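Local atomic coordinates of NDP-rhamnosyltransferase (Saccharopolyspora spinosa, PDB entry 3TSA), a protein that is a glycosyltransferase of the GT-B fold, with two Rossmann-like domains each built round a parallel beta sheet. Residues Ser217-Cys222 with Thr352-Thr357; Thr301-Arg304 with Pro308-Val311; Ile332-Glu337 with Glu344-Ser349; Ile350-Val353 with Gly358-Ala361. All coordinates share one frame; numbering follows the deposited sequence.

Contact 1 (Ser217-Cys222 with Thr352-Thr357); sequences SARRVC and TVLGDT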
loop_
_atom_site.group_PDB
_atom_site.type_symbol
_atom_site.label_atom_id
_atom_site.label_comp_id
_atom_site.label_asym_id
_atom_site.label_seq_id
_atom_site.Cartn_x
_atom_site.Cartn_y
_atom_site.Cartn_z
ATOM N N SER A 217 -12.645 1.621 31.959
ATOM C CA SER A 217 -12.235 1.346 33.354
ATOM C C SER A 217 -11.538 -0.030 33.428
ATOM O O SER A 217 -10.740 -0.293 34.340
ATOM C CB SER A 217 -13.477 1.461 34.241
ATOM O OG SER A 217 -14.527 0.736 33.707
ATOM N N ALA A 218 -11.815 -0.919 32.478
ATOM C CA ALA A 218 -11.301 -2.282 32.563
ATOM C C ALA A 218 -9.828 -2.312 32.198
ATOM O O ALA A 218 -9.326 -1.345 31.614
ATOM C CB ALA A 218 -12.064 -3.227 31.614
ATOM N N ARG A 219 -9.173 -3.416 32.514
ATOM C CA ARG A 219 -7.717 -3.598 32.158
ATOM C C ARG A 219 -7.702 -4.318 30.808
ATOM O O ARG A 219 -8.027 -5.544 30.731
ATOM C CB ARG A 219 -7.106 -4.523 33.229
ATOM C CG ARG A 219 -7.477 -4.114 34.661
ATOM C CD ARG A 219 -7.063 -2.571 34.892
ATOM N NE ARG A 219 -5.598 -2.360 34.853
ATOM C CZ ARG A 219 -4.719 -2.771 35.768
ATOM N NH1 ARG A 219 -3.417 -2.463 35.643
ATOM N NH2 ARG A 219 -5.119 -3.452 36.837
ATOM N N ARG A 220 -7.396 -3.585 29.743
ATOM C CA ARG A 220 -7.590 -4.147 28.416
ATOM C C ARG A 220 -6.349 -4.960 28.011
ATOM O O ARG A 220 -5.212 -4.449 28.019
ATOM C CB ARG A 220 -7.849 -3.008 27.421
ATOM C CG ARG A 220 -8.174 -3.505 26.048
ATOM C CD ARG A 220 -8.780 -2.361 25.145
ATOM N NE ARG A 220 -10.117 -1.932 25.509
ATOM C CZ ARG A 220 -10.713 -0.875 24.965
ATOM N NH1 ARG A 220 -10.061 -0.180 24.056
ATOM N NH2 ARG A 220 -11.912 -0.487 25.338
ATOM N N VAL A 221 -6.544 -6.234 27.688
ATOM C CA VAL A 221 -5.491 -7.151 27.319
ATOM C C VAL A 221 -5.826 -7.605 25.911
ATOM O O VAL A 221 -6.922 -8.139 25.668
ATOM C CB VAL A 221 -5.559 -8.363 28.285
ATOM C CG1 VAL A 221 -4.630 -9.557 27.821
ATOM C CG2 VAL A 221 -5.163 -7.899 29.694
ATOM N N CYS A 222 -4.899 -7.438 24.945
ATOM C CA CYS A 222 -5.147 -7.958 23.608
ATOM C C CYS A 222 -4.473 -9.340 23.434
ATOM O O CYS A 222 -3.264 -9.454 23.700
ATOM C CB CYS A 222 -4.629 -6.977 22.548
ATOM S SG CYS A 222 -4.690 -7.560 20.822
ATOM N N THR A 352 0.771 -10.005 37.204
ATOM C CA THR A 352 2.023 -9.445 37.635
ATOM C C THR A 352 2.307 -8.202 36.716
ATOM O O THR A 352 2.738 -7.174 37.189
ATOM C CB THR A 352 3.146 -10.453 37.440
ATOM O OG1 THR A 352 3.034 -11.451 38.481
ATOM C CG2 THR A 352 4.462 -9.771 37.592
ATOM N N VAL A 353 2.151 -8.370 35.420
ATOM C CA VAL A 353 2.343 -7.254 34.482
ATOM C C VAL A 353 1.363 -6.093 34.740
ATOM O O VAL A 353 1.786 -4.917 34.832
ATOM C CB VAL A 353 2.263 -7.732 32.972
ATOM C CG1 VAL A 353 2.454 -6.494 32.009
ATOM C CG2 VAL A 353 3.339 -8.739 32.697
ATOM N N LEU A 354 0.075 -6.416 34.898
ATOM C CA LEU A 354 -0.956 -5.412 35.182
ATOM C C LEU A 354 -0.700 -4.706 36.545
ATOM O O LEU A 354 -1.205 -3.573 36.785
ATOM C CB LEU A 354 -2.383 -6.001 35.160
ATOM C CG LEU A 354 -2.869 -6.606 33.813
ATOM C CD1 LEU A 354 -4.255 -7.238 33.961
ATOM C CD2 LEU A 354 -2.839 -5.581 32.625
ATOM N N GLY A 355 0.022 -5.357 37.453
ATOM C CA GLY A 355 0.312 -4.691 38.733
ATOM C C GLY A 355 1.629 -3.954 38.873
ATOM O O GLY A 355 1.943 -3.453 39.967
ATOM N N ASP A 356 2.417 -3.897 37.794
ATOM C CA ASP A 356 3.790 -3.340 37.873
ATOM C C ASP A 356 4.101 -2.548 36.627
ATOM O O ASP A 356 4.296 -3.123 35.570
ATOM C CB ASP A 356 4.790 -4.485 38.115
ATOM C CG ASP A 356 6.234 -4.044 38.254
ATOM O OD1 ASP A 356 6.524 -2.821 38.160
ATOM O OD2 ASP A 356 7.072 -4.948 38.475
ATOM N N THR A 357 4.071 -1.219 36.764
ATOM C CA THR A 357 4.297 -0.266 35.671
ATOM C C THR A 357 5.729 -0.358 35.124
ATOM O O THR A 357 6.023 0.175 34.075
ATOM C CB THR A 357 4.008 1.191 36.123
ATOM O OG1 THR A 357 4.855 1.467 37.225
ATOM C CG2 THR A 357 2.559 1.354 36.535
HETATM O O HOH W 1 -3.281 -4.272 39.047
#

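Contact 2 (Thr301-Arg304 with Pro308-Val311); sequences TATR and PQLV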
loop_
_atom_site.group_PDB
_atom_site.type_symbol
_atom_site.label_atom_id
_atom_site.label_comp_id
_atom_site.label_asym_id
_atom_site.label_seq_id
_atom_site.Cartn_x
_atom_site.Cartn_y
_atom_site.Cartn_z
ATOM N N THR A 301 4.995 -4.291 16.903
ATOM C CA THR A 301 4.006 -3.218 16.976
ATOM C C THR A 301 3.788 -2.900 18.447
ATOM O O THR A 301 3.760 -1.727 18.827
ATOM C CB THR A 301 2.689 -3.611 16.308
ATOM O OG1 THR A 301 2.901 -3.730 14.903
ATOM C CG2 THR A 301 1.592 -2.611 16.558
ATOM N N ALA A 302 3.600 -3.956 19.281
ATOM C CA ALA A 302 3.463 -3.750 20.702
ATOM C C ALA A 302 4.711 -2.984 21.241
ATOM O O ALA A 302 4.544 -1.989 21.977
ATOM C CB ALA A 302 3.228 -5.071 21.459
ATOM N N THR A 303 5.905 -3.437 20.866
ATOM C CA THR A 303 7.160 -2.911 21.473
ATOM C C THR A 303 7.302 -1.428 21.042
ATOM O O THR A 303 7.530 -0.542 21.894
ATOM C CB THR A 303 8.332 -3.753 21.018
ATOM O OG1 THR A 303 8.155 -5.007 21.641
ATOM C CG2 THR A 303 9.652 -3.168 21.562
ATOM N N ARG A 304 7.026 -1.162 19.768
ATOM C CA ARG A 304 7.030 0.233 19.232
ATOM C C ARG A 304 6.150 1.197 20.042
ATOM O O ARG A 304 6.510 2.370 20.293
ATOM C CB ARG A 304 6.688 0.234 17.710
ATOM C CG ARG A 304 6.542 1.614 17.116
ATOM C CD ARG A 304 7.793 2.507 17.214
ATOM N NE ARG A 304 7.486 3.844 16.683
ATOM C CZ ARG A 304 6.966 4.842 17.394
ATOM N NH1 ARG A 304 6.699 4.693 18.699
ATOM N NH2 ARG A 304 6.714 6.007 16.781
ATOM N N PRO A 308 3.822 -3.847 27.053
ATOM C CA PRO A 308 4.499 -5.111 27.377
ATOM C C PRO A 308 3.741 -6.319 26.854
ATOM O O PRO A 308 2.561 -6.258 26.533
ATOM C CB PRO A 308 4.560 -5.143 28.894
ATOM C CG PRO A 308 3.520 -4.242 29.371
ATOM C CD PRO A 308 3.284 -3.176 28.245
ATOM N N GLN A 309 4.450 -7.452 26.786
ATOM C CA GLN A 309 3.906 -8.646 26.192
ATOM C C GLN A 309 4.122 -9.846 27.072
ATOM O O GLN A 309 5.127 -9.980 27.757
ATOM C CB GLN A 309 4.514 -8.963 24.798
ATOM C CG GLN A 309 4.349 -7.793 23.812
ATOM C CD GLN A 309 5.662 -7.334 23.269
ATOM O OE1 GLN A 309 6.063 -6.180 23.458
ATOM N NE2 GLN A 309 6.366 -8.232 22.626
ATOM N N LEU A 310 3.124 -10.707 27.027
ATOM C CA LEU A 310 3.251 -12.064 27.609
ATOM C C LEU A 310 3.371 -12.981 26.366
ATOM O O LEU A 310 2.445 -13.034 25.576
ATOM C CB LEU A 310 1.963 -12.340 28.311
ATOM C CG LEU A 310 1.999 -13.318 29.502
ATOM C CD1 LEU A 310 0.659 -13.674 30.145
ATOM C CD2 LEU A 310 2.964 -14.395 29.460
ATOM N N VAL A 311 4.488 -13.722 26.256
ATOM C CA VAL A 311 4.856 -14.328 24.989
ATOM C C VAL A 311 4.800 -15.843 25.159
ATOM O O VAL A 311 5.318 -16.365 26.135
ATOM C CB VAL A 311 6.268 -13.930 24.540
ATOM C CG1 VAL A 311 6.458 -14.372 23.065
ATOM C CG2 VAL A 311 6.450 -12.361 24.586
#

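Contact 3 (Ile332-Glu337 with Glu344-Ser349); sequences ICLPDE and EQFTDS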
loop_
_atom_site.group_PDB
_atom_site.type_symbol
_atom_site.label_atom_id
_atom_site.label_comp_id
_atom_site.label_asym_id
_atom_site.label_seq_id
_atom_site.Cartn_x
_atom_site.Cartn_y
_atom_site.Cartn_z
ATOM N N ILE A 332 6.816 -11.081 29.924
ATOM C CA ILE A 332 7.024 -12.377 30.596
ATOM C C ILE A 332 7.019 -13.428 29.482
ATOM O O ILE A 332 6.209 -13.354 28.560
ATOM C CB ILE A 332 5.935 -12.601 31.664
ATOM C CG1 ILE A 332 6.199 -11.712 32.909
ATOM C CG2 ILE A 332 5.958 -14.102 32.142
ATOM C CD1 ILE A 332 5.092 -11.766 33.903
ATOM N N CYS A 333 7.938 -14.408 29.569
ATOM C CA CYS A 333 8.000 -15.498 28.632
ATOM C C CYS A 333 7.412 -16.791 29.298
ATOM O O CYS A 333 7.810 -17.110 30.446
ATOM C CB CYS A 333 9.503 -15.682 28.275
ATOM S SG CYS A 333 9.767 -17.244 27.321
ATOM N N LEU A 334 6.460 -17.484 28.668
ATOM C CA LEU A 334 6.132 -18.890 29.101
ATOM C C LEU A 334 6.830 -19.800 28.081
ATOM O O LEU A 334 6.356 -19.950 26.948
ATOM C CB LEU A 334 4.603 -19.131 29.165
ATOM C CG LEU A 334 3.761 -18.054 29.887
ATOM C CD1 LEU A 334 2.262 -18.376 29.875
ATOM C CD2 LEU A 334 4.272 -17.940 31.331
ATOM N N PRO A 335 7.948 -20.436 28.486
ATOM C CA PRO A 335 8.922 -20.850 27.434
ATOM C C PRO A 335 8.659 -22.186 26.811
ATOM O O PRO A 335 9.285 -22.518 25.816
ATOM C CB PRO A 335 10.246 -20.913 28.184
ATOM C CG PRO A 335 9.851 -21.252 29.592
ATOM C CD PRO A 335 8.586 -20.397 29.806
ATOM N N ASP A 336 7.711 -22.913 27.364
ATOM C CA ASP A 336 7.494 -24.302 26.865
ATOM C C ASP A 336 6.087 -24.746 27.198
ATOM O O ASP A 336 5.312 -23.965 27.755
ATOM C CB ASP A 336 8.550 -25.295 27.457
ATOM C CG ASP A 336 8.636 -25.186 28.923
ATOM O OD1 ASP A 336 7.619 -24.881 29.566
ATOM O OD2 ASP A 336 9.761 -25.431 29.454
ATOM N N GLU A 337 5.701 -25.970 26.779
ATOM C CA GLU A 337 4.357 -26.388 26.964
ATOM C C GLU A 337 3.890 -26.489 28.419
ATOM O O GLU A 337 2.743 -26.094 28.756
ATOM C CB GLU A 337 4.113 -27.713 26.214
ATOM C CG GLU A 337 2.602 -27.932 26.121
ATOM C CD GLU A 337 2.271 -29.391 25.693
ATOM O OE1 GLU A 337 2.971 -30.327 26.133
ATOM O OE2 GLU A 337 1.276 -29.572 24.926
ATOM N N GLU A 344 -2.668 -21.610 36.264
ATOM C CA GLU A 344 -2.352 -20.709 37.380
ATOM C C GLU A 344 -1.177 -19.746 37.137
ATOM O O GLU A 344 -1.218 -18.517 37.483
ATOM C CB GLU A 344 -2.110 -21.574 38.646
ATOM C CG GLU A 344 -1.721 -20.769 39.920
ATOM C CD GLU A 344 -1.430 -21.678 41.149
ATOM O OE1 GLU A 344 -0.285 -22.208 41.290
ATOM O OE2 GLU A 344 -2.355 -21.848 41.967
ATOM N N GLN A 345 -0.098 -20.289 36.603
ATOM C CA GLN A 345 1.109 -19.523 36.316
ATOM C C GLN A 345 0.801 -18.444 35.239
ATOM O O GLN A 345 1.267 -17.297 35.343
ATOM C CB GLN A 345 2.232 -20.477 35.848
ATOM C CG GLN A 345 3.466 -19.717 35.265
ATOM C CD GLN A 345 4.609 -20.696 34.807
ATOM O OE1 GLN A 345 4.613 -21.914 35.128
ATOM N NE2 GLN A 345 5.562 -20.152 34.078
ATOM N N PHE A 346 0.004 -18.840 34.242
ATOM C CA PHE A 346 -0.385 -17.941 33.123
ATOM C C PHE A 346 -1.187 -16.750 33.673
ATOM O O PHE A 346 -0.853 -15.563 33.424
ATOM C CB PHE A 346 -1.143 -18.777 32.112
ATOM C CG PHE A 346 -1.283 -18.189 30.714
ATOM C CD1 PHE A 346 -1.230 -16.807 30.494
ATOM C CD2 PHE A 346 -1.440 -19.054 29.616
ATOM C CE1 PHE A 346 -1.358 -16.321 29.202
ATOM C CE2 PHE A 346 -1.587 -18.578 28.314
ATOM C CZ PHE A 346 -1.531 -17.163 28.102
ATOM N N THR A 347 -2.211 -17.074 34.488
ATOM C CA THR A 347 -3.023 -16.043 35.139
ATOM C C THR A 347 -2.164 -15.148 36.018
ATOM O O THR A 347 -2.318 -13.900 35.960
ATOM C CB THR A 347 -4.122 -16.786 35.996
ATOM O OG1 THR A 347 -4.958 -17.456 35.034
ATOM C CG2 THR A 347 -4.963 -15.778 36.652
ATOM N N ASP A 348 -1.268 -15.755 36.807
ATOM C CA ASP A 348 -0.446 -14.993 37.734
ATOM C C ASP A 348 0.479 -14.042 36.921
ATOM O O ASP A 348 0.735 -12.885 37.351
ATOM C CB ASP A 348 0.386 -15.931 38.653
ATOM C CG ASP A 348 -0.433 -16.538 39.771
ATOM O OD1 ASP A 348 -1.568 -16.178 39.951
ATOM O OD2 ASP A 348 0.082 -17.438 40.459
ATOM N N SER A 349 0.870 -14.482 35.732
ATOM C CA SER A 349 1.789 -13.673 34.893
ATOM C C SER A 349 1.060 -12.426 34.389
ATOM O O SER A 349 1.625 -11.330 34.316
ATOM C CB SER A 349 2.275 -14.468 33.690
ATOM O OG SER A 349 3.159 -15.479 34.095
#

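Contact 4 (Ile350-Val353 with Gly358-Ala361); sequences IATV and GFAA. Unlike the reference sequence in segment 358-361: Ala361 (reference Ser).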
loop_
_atom_site.group_PDB
_atom_site.type_symbol
_atom_site.label_atom_id
_atom_site.label_comp_id
_atom_site.label_asym_id
_atom_site.label_seq_id
_atom_site.Cartn_x
_atom_site.Cartn_y
_atom_site.Cartn_z
ATOM N N ILE A 350 -0.166 -12.602 33.966
ATOM C CA ILE A 350 -0.963 -11.455 33.542
ATOM C C ILE A 350 -1.139 -10.467 34.669
ATOM O O ILE A 350 -0.877 -9.268 34.496
ATOM C CB ILE A 350 -2.381 -11.897 33.050
ATOM C CG1 ILE A 350 -2.237 -12.768 31.775
ATOM C CG2 ILE A 350 -3.228 -10.614 32.721
ATOM C CD1 ILE A 350 -3.570 -13.417 31.291
ATOM N N ALA A 351 -1.533 -10.965 35.838
ATOM C CA ALA A 351 -1.694 -10.111 37.012
ATOM C C ALA A 351 -0.398 -9.378 37.361
ATOM O O ALA A 351 -0.462 -8.215 37.726
ATOM C CB ALA A 351 -2.188 -10.940 38.255
ATOM N N THR A 352 0.771 -10.005 37.204
ATOM C CA THR A 352 2.023 -9.445 37.635
ATOM C C THR A 352 2.307 -8.202 36.716
ATOM O O THR A 352 2.738 -7.174 37.189
ATOM C CB THR A 352 3.146 -10.453 37.440
ATOM O OG1 THR A 352 3.034 -11.451 38.481
ATOM C CG2 THR A 352 4.462 -9.771 37.592
ATOM N N VAL A 353 2.151 -8.370 35.420
ATOM C CA VAL A 353 2.343 -7.254 34.482
ATOM C C VAL A 353 1.363 -6.093 34.740
ATOM O O VAL A 353 1.786 -4.917 34.832
ATOM C CB VAL A 353 2.263 -7.732 32.972
ATOM C CG1 VAL A 353 2.454 -6.494 32.009
ATOM C CG2 VAL A 353 3.339 -8.739 32.697
ATOM N N GLY A 358 6.592 -1.067 35.814
ATOM C CA GLY A 358 7.947 -1.310 35.326
ATOM C C GLY A 358 7.987 -2.085 34.027
ATOM O O GLY A 358 8.914 -1.896 33.245
ATOM N N PHE A 359 6.976 -2.923 33.775
ATOM C CA PHE A 359 7.008 -3.645 32.513
ATOM C C PHE A 359 6.825 -2.672 31.334
ATOM O O PHE A 359 7.595 -2.722 30.376
ATOM C CB PHE A 359 5.937 -4.721 32.484
ATOM C CG PHE A 359 6.275 -5.930 33.322
ATOM C CD1 PHE A 359 7.054 -6.944 32.790
ATOM C CD2 PHE A 359 5.835 -6.004 34.671
ATOM C CE1 PHE A 359 7.423 -8.033 33.572
ATOM C CE2 PHE A 359 6.097 -7.171 35.448
ATOM C CZ PHE A 359 6.922 -8.159 34.895
ATOM N N ALA A 360 5.841 -1.757 31.445
ATOM C CA ALA A 360 5.570 -0.801 30.415
ATOM C C ALA A 360 6.808 0.104 30.291
ATOM O O ALA A 360 7.180 0.484 29.169
ATOM C CB ALA A 360 4.343 0.066 30.787
ATOM N N ALA A 361 7.417 0.441 31.419
ATOM C CA ALA A 361 8.618 1.342 31.388
ATOM C C ALA A 361 9.771 0.709 30.612
ATOM O O ALA A 361 10.430 1.360 29.817
ATOM C CB ALA A 361 9.072 1.689 32.767
#

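Contact 1 (Ser217-Cys222 with Thr352-Thr357)
Arg219 and Leu354 carry most of this contact. Arg219 opens strand 219-224, and Leu354 is the last residue of helix 343-354. Arg219 and Leu354 run antiparallel, each side chain passing alongside the other. On the packed side, Leu354 CD1 lies against Arg219 CB at 4.0 Å. Leu354 CB sits over one face of the guanidinium group, 3.7 Å from Arg219 NH1. Deeper in, the touch is lighter: Val221 CG2 approaches Leu354 CD2 at 4.4 Å. Val221 is buried and also meets Val251 and Ile291, on the two neighbouring strands. Leu354 itself reaches Val251 and Glu288.

The setting is the Rossmann-like C-terminal half of a GT-B protein. Strand 219-224 lies inside the parallel sheet, between strands 251-256 and 289-292. Helix 343-354 packs on that sheet, and its C-terminal end comes level with the start of the strand.

The outer side is polar and partly open to solvent. Arg219 bends at chi2 (-55°) and again at chi3 (-66°), which turns its head toward the helix end. Arg219 NH1 donates to Leu354 O at 2.7 Å, with an N-H...O angle of 151°. The carbonyl oxygen lies at the edge of the guanidinium, close to its plane. A water bridges the same two groups. It accepts from Arg219 NH2 at 3.0 Å and gives a weak bond to Leu354 O. Arg219 NE forms a salt bridge with Glu288, which probably helps to fix the rotation of the head.

Contact 2 (Thr301-Arg304 with Pro308-Val311)
In the beta-alpha-beta unit made of strand 289-292, helix 296-304 and strand 309-311, Gln309 on the last strand meets Ala302 and Thr303 on the last turn of the helix. All three residues are buried. Gln309 leaves the strand toward the helix. Its CG stands beside the backbone N (chi1 -56°), and the chain then bends at chi2, which brings the amide across the helix surface. Ala302 CB points at this side chain. It lies 3.8 Å from Gln309 CG and 3.8 Å from Gln309 CD. Thr303 crosses the glutamine at about a right angle, with Thr303 OG1 3.8 Å from Gln309 CD.

Only three residues separate the two segments, and Thr303 and Pro308 have the closest CA atoms, 6.8 Å apart. This is the tight return from helix to strand in a crossover of the Rossmann-like C-terminal domain. Strand 309-311 enters the parallel sheet between strands 289-292 and 331-333. The backbone of Leu310 bonds to Val290 and Cys292 on one neighbour, and that of Gln309 to Ala330 and Ile332 on the other.

The hydroxyl of Thr303 is bonded outside the two segments. Thr303 OG1 lies beside its own backbone N, from where it bonds to Ala299 O, one turn back in the helix. It is also hydrogen-bonded to the hydroxyl of Tyr321, on helix 318-327, the helix whose Leu325 packs on Gln309.

Contact 3 (Ile332-Glu337 with Glu344-Ser349)
Ile332, on the edge strand 331-333, begins the contact by packing on Ser349 of helix 343-354. Both of its branches lie against the same side of the serine. Ile332 CG2 comes within 3.7 Å of Ser349 OG, and Ile332 CD1 lies 3.5 Å from Ser349 O. Cys333 turns the other way, toward Ala322 and Ala326 of helix 318-327. The strand residues thus face helices on both sides of the sheet, as expected in the three-layer alpha/beta/alpha build of a Rossmann-like domain.

Leu334 follows, just past the strand, and does most of the work. Its two methyls part over the helix. Leu334 CD1 sits over one face of the Phe346 ring, 3.8 Å from the ring centroid and 16° off the normal, offset toward the rim near CG. This is a CH-pi contact. The ring takes its place because Phe346 CG is anti to its backbone N (chi1 -163°). Leu334 CD2 points away from the ring and ends 3.9 Å from Ser349 OG, while the Gln345 side chain slides alongside. Further on, Asp336 is the N-cap of the short helix 337-340, and its OD1 takes the backbone N of Ala339.

Ser349 OG, with two methyl groups close by, donates to Gln345 O at 2.9 Å. The same oxygen accepts Ser349 N from the opposite face of its plane. The serine therefore spends its polarity within its own helix, so the apolar side chains of Ile332 and Leu334 can pack against it without leaving that hydroxyl unpaired.

Contact 4 (Ile350-Val353 with Gly358-Ala361)
Phe359 is the residue of helix 358-371 that reaches back to helix 343-354, where it meets Thr352 and Val353. A CH-pi contact lies at the centre. Val353 CG2 stands over the middle of the Phe359 ring, 3.9 Å from the centroid and only 3° off the normal. The two side chains cross at about a right angle.

Apolar packing surrounds it. The other valine methyl, Val353 CG1, lies 3.9 Å from Phe359 CB, so the two branches cover both the ring and its root. The valine backbone takes part too: Phe359 CD2 is 3.7 Å from Val353 CA. Thr352 CG2 approaches obliquely, 3.7 Å from Phe359 CE2. That methyl is anti to the Thr352 backbone N (chi1 -75° for OG1), which leaves OG1 beside the N and turned back along the helix.

Hydrogen bonds do not cross this contact, but they shape both sides. Thr352 OG1 is bonded to Asp348 O one turn earlier. In the short link between the helices, Asp356 OD1 takes the backbone N of Gly358 at the start of the second helix.

Pro308 and Ile332 touch both Val353 and Phe359. The pair thus closes the corner between two consecutive helices against the C-terminal domain's parallel sheet, near its outermost strand 331-333. Across the segments the contact is carried by carbon atoms, with the threonine hydroxyl kept to its own helix. The aromatic ring probably owes its place to shape and the hydrophobic effect, not to polar bonds.

All four contacts belong to the same Rossmann-like half, and their centres lie about 7 to 15 Å apart. Contacts 1, 3 and 4 share helix 343-354: contact 3 takes its earlier turns, contact 4 the turn that follows and contact 1 its C-terminal end. Contact 2 adds strand 309-311, which lies beside strand 331-333 of contact 3. The two meet as sheet neighbours, with Val311 N 2.9 Å from Ile332 O in a probable hydrogen bond. Leu310 packs against helix 343-354, its CD1 3.4 Å from Ile350 CG1. Pro308 CG reaches Val353 CG1 at 3.6 Å, and Ile332 CD1 reaches Val353 CG2 at 3.7 Å, which ties contact 4 to contacts 2 and 3.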